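Local coordinates for protein particle-associated lyase (Acinetobacter bacteriophage AP22, PDB 4Y9V) that probably depolymerises the capsular polysaccharide of Acinetobacter baumannii as a trimeric phage tailspike lyase, and binds a saccharide of that capsule, at residues V528-N536 and K607-N615. Numbering follows the deposited sequence.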
loop_
_atom_site.group_PDB
_atom_site.type_symbol
_atom_site.label_atom_id
_atom_site.label_comp_id
_atom_site.label_asym_id
_atom_site.label_seq_id
_atom_site.Cartn_x
_atom_site.Cartn_y
_atom_site.Cartn_z
ATOM N N VAL A 528 -29.297 -30.766 0.779
ATOM C CA VAL A 528 -29.618 -31.913 1.639
ATOM C C VAL A 528 -30.423 -32.899 0.820
ATOM O O VAL A 528 -31.444 -32.570 0.228
ATOM C CB VAL A 528 -30.375 -31.445 2.900
ATOM C CG1 VAL A 528 -31.620 -30.595 2.599
ATOM C CG2 VAL A 528 -30.680 -32.600 3.798
ATOM N N SER A 529 -29.965 -34.161 0.837
ATOM C CA SER A 529 -30.737 -35.244 0.211
ATOM C C SER A 529 -31.880 -35.633 1.144
ATOM O O SER A 529 -31.671 -35.756 2.374
ATOM C CB SER A 529 -29.840 -36.456 -0.031
ATOM O OG SER A 529 -30.619 -37.590 -0.403
ATOM N N VAL A 530 -33.045 -35.829 0.586
ATOM C CA VAL A 530 -34.223 -36.319 1.313
ATOM C C VAL A 530 -34.772 -37.528 0.563
ATOM O O VAL A 530 -34.571 -37.692 -0.644
ATOM C CB VAL A 530 -35.303 -35.248 1.501
ATOM C CG1 VAL A 530 -34.774 -34.111 2.364
ATOM C CG2 VAL A 530 -35.849 -34.747 0.188
ATOM N N THR A 531 -35.487 -38.349 1.310
ATOM C CA THR A 531 -36.190 -39.512 0.728
ATOM C C THR A 531 -37.628 -39.455 1.195
ATOM O O THR A 531 -37.917 -39.422 2.397
ATOM C CB THR A 531 -35.515 -40.816 1.161
ATOM O OG1 THR A 531 -34.159 -40.844 0.650
ATOM C CG2 THR A 531 -36.255 -42.019 0.600
ATOM N N SER A 532 -38.556 -39.394 0.255
ATOM C CA SER A 532 -39.964 -39.422 0.600
ATOM C C SER A 532 -40.348 -40.811 1.112
ATOM O O SER A 532 -39.704 -41.798 0.857
ATOM C CB SER A 532 -40.824 -38.988 -0.568
ATOM O OG SER A 532 -40.659 -39.924 -1.620
ATOM N N ALA A 533 -41.435 -40.811 1.915
ATOM C CA ALA A 533 -41.976 -42.058 2.434
ATOM C C ALA A 533 -43.421 -42.196 1.980
ATOM O O ALA A 533 -44.137 -41.211 1.711
ATOM C CB ALA A 533 -41.951 -42.032 3.952
ATOM N N VAL A 534 -43.873 -43.454 1.895
ATOM C CA VAL A 534 -45.261 -43.747 1.510
ATOM C C VAL A 534 -46.198 -42.968 2.422
ATOM O O VAL A 534 -46.026 -42.926 3.663
ATOM C CB VAL A 534 -45.532 -45.268 1.573
ATOM C CG1 VAL A 534 -46.998 -45.560 1.280
ATOM C CG2 VAL A 534 -44.665 -46.000 0.570
ATOM N N ASN A 535 -47.171 -42.339 1.802
ATOM C CA ASN A 535 -48.214 -41.544 2.447
ATOM C C ASN A 535 -47.762 -40.146 2.830
ATOM O O ASN A 535 -48.577 -39.360 3.353
ATOM C CB ASN A 535 -48.930 -42.240 3.618
ATOM C CG ASN A 535 -49.615 -43.497 3.179
ATOM O OD1 ASN A 535 -50.216 -43.530 2.082
ATOM N ND2 ASN A 535 -49.525 -44.533 3.997
ATOM N N ASN A 536 -46.504 -39.748 2.530
ATOM C CA ASN A 536 -46.147 -38.367 2.835
ATOM C C ASN A 536 -47.049 -37.393 2.045
ATOM O O ASN A 536 -47.245 -37.518 0.845
ATOM C CB ASN A 536 -44.721 -38.061 2.390
ATOM C CG ASN A 536 -43.569 -38.419 3.331
ATOM O OD1 ASN A 536 -42.409 -38.270 2.900
ATOM N ND2 ASN A 536 -43.808 -38.830 4.528
ATOM N N LYS A 607 -50.474 -37.382 -2.273
ATOM C CA LYS A 607 -49.656 -38.056 -1.300
ATOM C C LYS A 607 -48.811 -39.124 -1.994
ATOM O O LYS A 607 -49.206 -39.770 -2.972
ATOM C CB LYS A 607 -50.454 -38.646 -0.148
ATOM C CG LYS A 607 -51.141 -39.904 -0.303
ATOM C CD LYS A 607 -51.891 -40.315 0.967
ATOM C CE LYS A 607 -52.809 -41.505 0.609
ATOM N NZ LYS A 607 -53.485 -41.941 1.835
ATOM N N VAL A 608 -47.616 -39.328 -1.453
ATOM C CA VAL A 608 -46.639 -40.186 -2.055
ATOM C C VAL A 608 -47.058 -41.651 -2.006
ATOM O O VAL A 608 -47.532 -42.143 -0.987
ATOM C CB VAL A 608 -45.262 -40.001 -1.359
ATOM C CG1 VAL A 608 -44.235 -40.988 -1.737
ATOM C CG2 VAL A 608 -44.756 -38.553 -1.660
ATOM N N VAL A 609 -46.808 -42.348 -3.128
ATOM C CA VAL A 609 -46.991 -43.774 -3.278
ATOM C C VAL A 609 -45.658 -44.499 -3.351
ATOM O O VAL A 609 -45.545 -45.605 -2.839
ATOM C CB VAL A 609 -47.884 -44.049 -4.494
ATOM C CG1 VAL A 609 -47.898 -45.548 -4.841
ATOM C CG2 VAL A 609 -49.293 -43.540 -4.296
ATOM N N THR A 610 -44.656 -43.923 -4.015
ATOM C CA THR A 610 -43.377 -44.558 -4.237
ATOM C C THR A 610 -42.287 -43.699 -3.617
ATOM O O THR A 610 -42.122 -42.527 -4.045
ATOM C CB THR A 610 -43.089 -44.668 -5.766
ATOM O OG1 THR A 610 -44.165 -45.361 -6.396
ATOM C CG2 THR A 610 -41.818 -45.408 -6.102
ATOM N N PRO A 611 -41.526 -44.186 -2.685
ATOM C CA PRO A 611 -40.393 -43.405 -2.125
ATOM C C PRO A 611 -39.426 -42.993 -3.253
ATOM O O PRO A 611 -39.104 -43.795 -4.133
ATOM C CB PRO A 611 -39.716 -44.384 -1.159
ATOM C CG PRO A 611 -40.868 -45.252 -0.691
ATOM C CD PRO A 611 -41.644 -45.501 -1.982
ATOM N N LYS A 612 -38.931 -41.759 -3.140
ATOM C CA LYS A 612 -37.952 -41.195 -4.049
ATOM C C LYS A 612 -36.891 -40.409 -3.271
ATOM O O LYS A 612 -37.245 -39.692 -2.346
ATOM C CB LYS A 612 -38.584 -40.208 -5.050
ATOM C CG LYS A 612 -39.521 -40.825 -6.057
ATOM C CD LYS A 612 -38.856 -41.550 -7.152
ATOM C CE LYS A 612 -39.689 -42.682 -7.735
ATOM N NZ LYS A 612 -39.291 -42.850 -9.157
ATOM N N THR A 613 -35.634 -40.531 -3.708
ATOM C CA THR A 613 -34.519 -39.794 -3.115
ATOM C C THR A 613 -34.100 -38.682 -4.061
ATOM O O THR A 613 -33.908 -38.914 -5.281
ATOM C CB THR A 613 -33.334 -40.750 -2.822
ATOM O OG1 THR A 613 -33.769 -41.768 -1.924
ATOM C CG2 THR A 613 -32.154 -40.012 -2.243
ATOM N N PHE A 614 -33.957 -37.462 -3.531
ATOM C CA PHE A 614 -33.656 -36.292 -4.358
ATOM C C PHE A 614 -33.076 -35.212 -3.467
ATOM O O PHE A 614 -33.021 -35.361 -2.246
ATOM C CB PHE A 614 -34.895 -35.857 -5.154
ATOM C CG PHE A 614 -36.094 -35.552 -4.242
ATOM C CD1 PHE A 614 -36.272 -34.289 -3.737
ATOM C CD2 PHE A 614 -36.990 -36.549 -3.934
ATOM C CE1 PHE A 614 -37.349 -34.032 -2.893
ATOM C CE2 PHE A 614 -38.063 -36.296 -3.101
ATOM C CZ PHE A 614 -38.240 -35.028 -2.582
ATOM N N ASN A 615 -32.657 -34.117 -4.080
ATOM C CA ASN A 615 -32.050 -33.008 -3.336
ATOM C C ASN A 615 -33.009 -31.855 -3.097
ATOM O O ASN A 615 -33.794 -31.468 -3.973
ATOM C CB ASN A 615 -30.855 -32.473 -4.115
ATOM C CG ASN A 615 -29.635 -33.362 -4.004
ATOM O OD1 ASN A 615 -29.390 -33.968 -2.966
ATOM N ND2 ASN A 615 -28.868 -33.393 -5.099
HETATM O O HOH W 1 -49.857 -43.643 -0.632
HETATM O O HOH W 2 -52.652 -44.639 1.962
#
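V530 and F614 form a hydrogen-bonded pair of an antiparallel beta sheet in the second of the tailspike's two Ig-like domains, about 58 Å from the chain's centre to that of the contact. V530 N gives a nearly straight bond to F614 O (2.9 Å, 171°), and F614 N answers to V530 O. On the buried face the branched V530 lays CG2 over one face of the F614 ring, 3.9 Å from its centroid, a CH-pi contact displaced toward CE1 and CZ. A chi1 of 57° sets F614 CG between the backbone N and carbonyl carbon and directs the ring to this face, where F574 meets it edge-to-face and I602 and W604 touch it. The other face is more exposed and suits small polar residues: T531 OG1 and T613 OG1 share a hydrogen bond of 2.8 Å.

Past the strand, regular pairing gives way to loops. S532 still joins both ways: its N binds K612 O, while its short side chain brings OG within 2.9 Å of K612 N, taking the place of a backbone acceptor. Buried V608 bonds through its backbone to N535 N and N536 O around the type II turn A533–N536, whose third residue, N535, takes the left-handed backbone that asparagine tolerates better than most non-glycine residues. At the solvent side N535 and K607 run alongside each other without bonding directly; one water links N535 OD1 to V608 O, and a second, 2.7 Å from N535 OD1, accepts from K607 NZ.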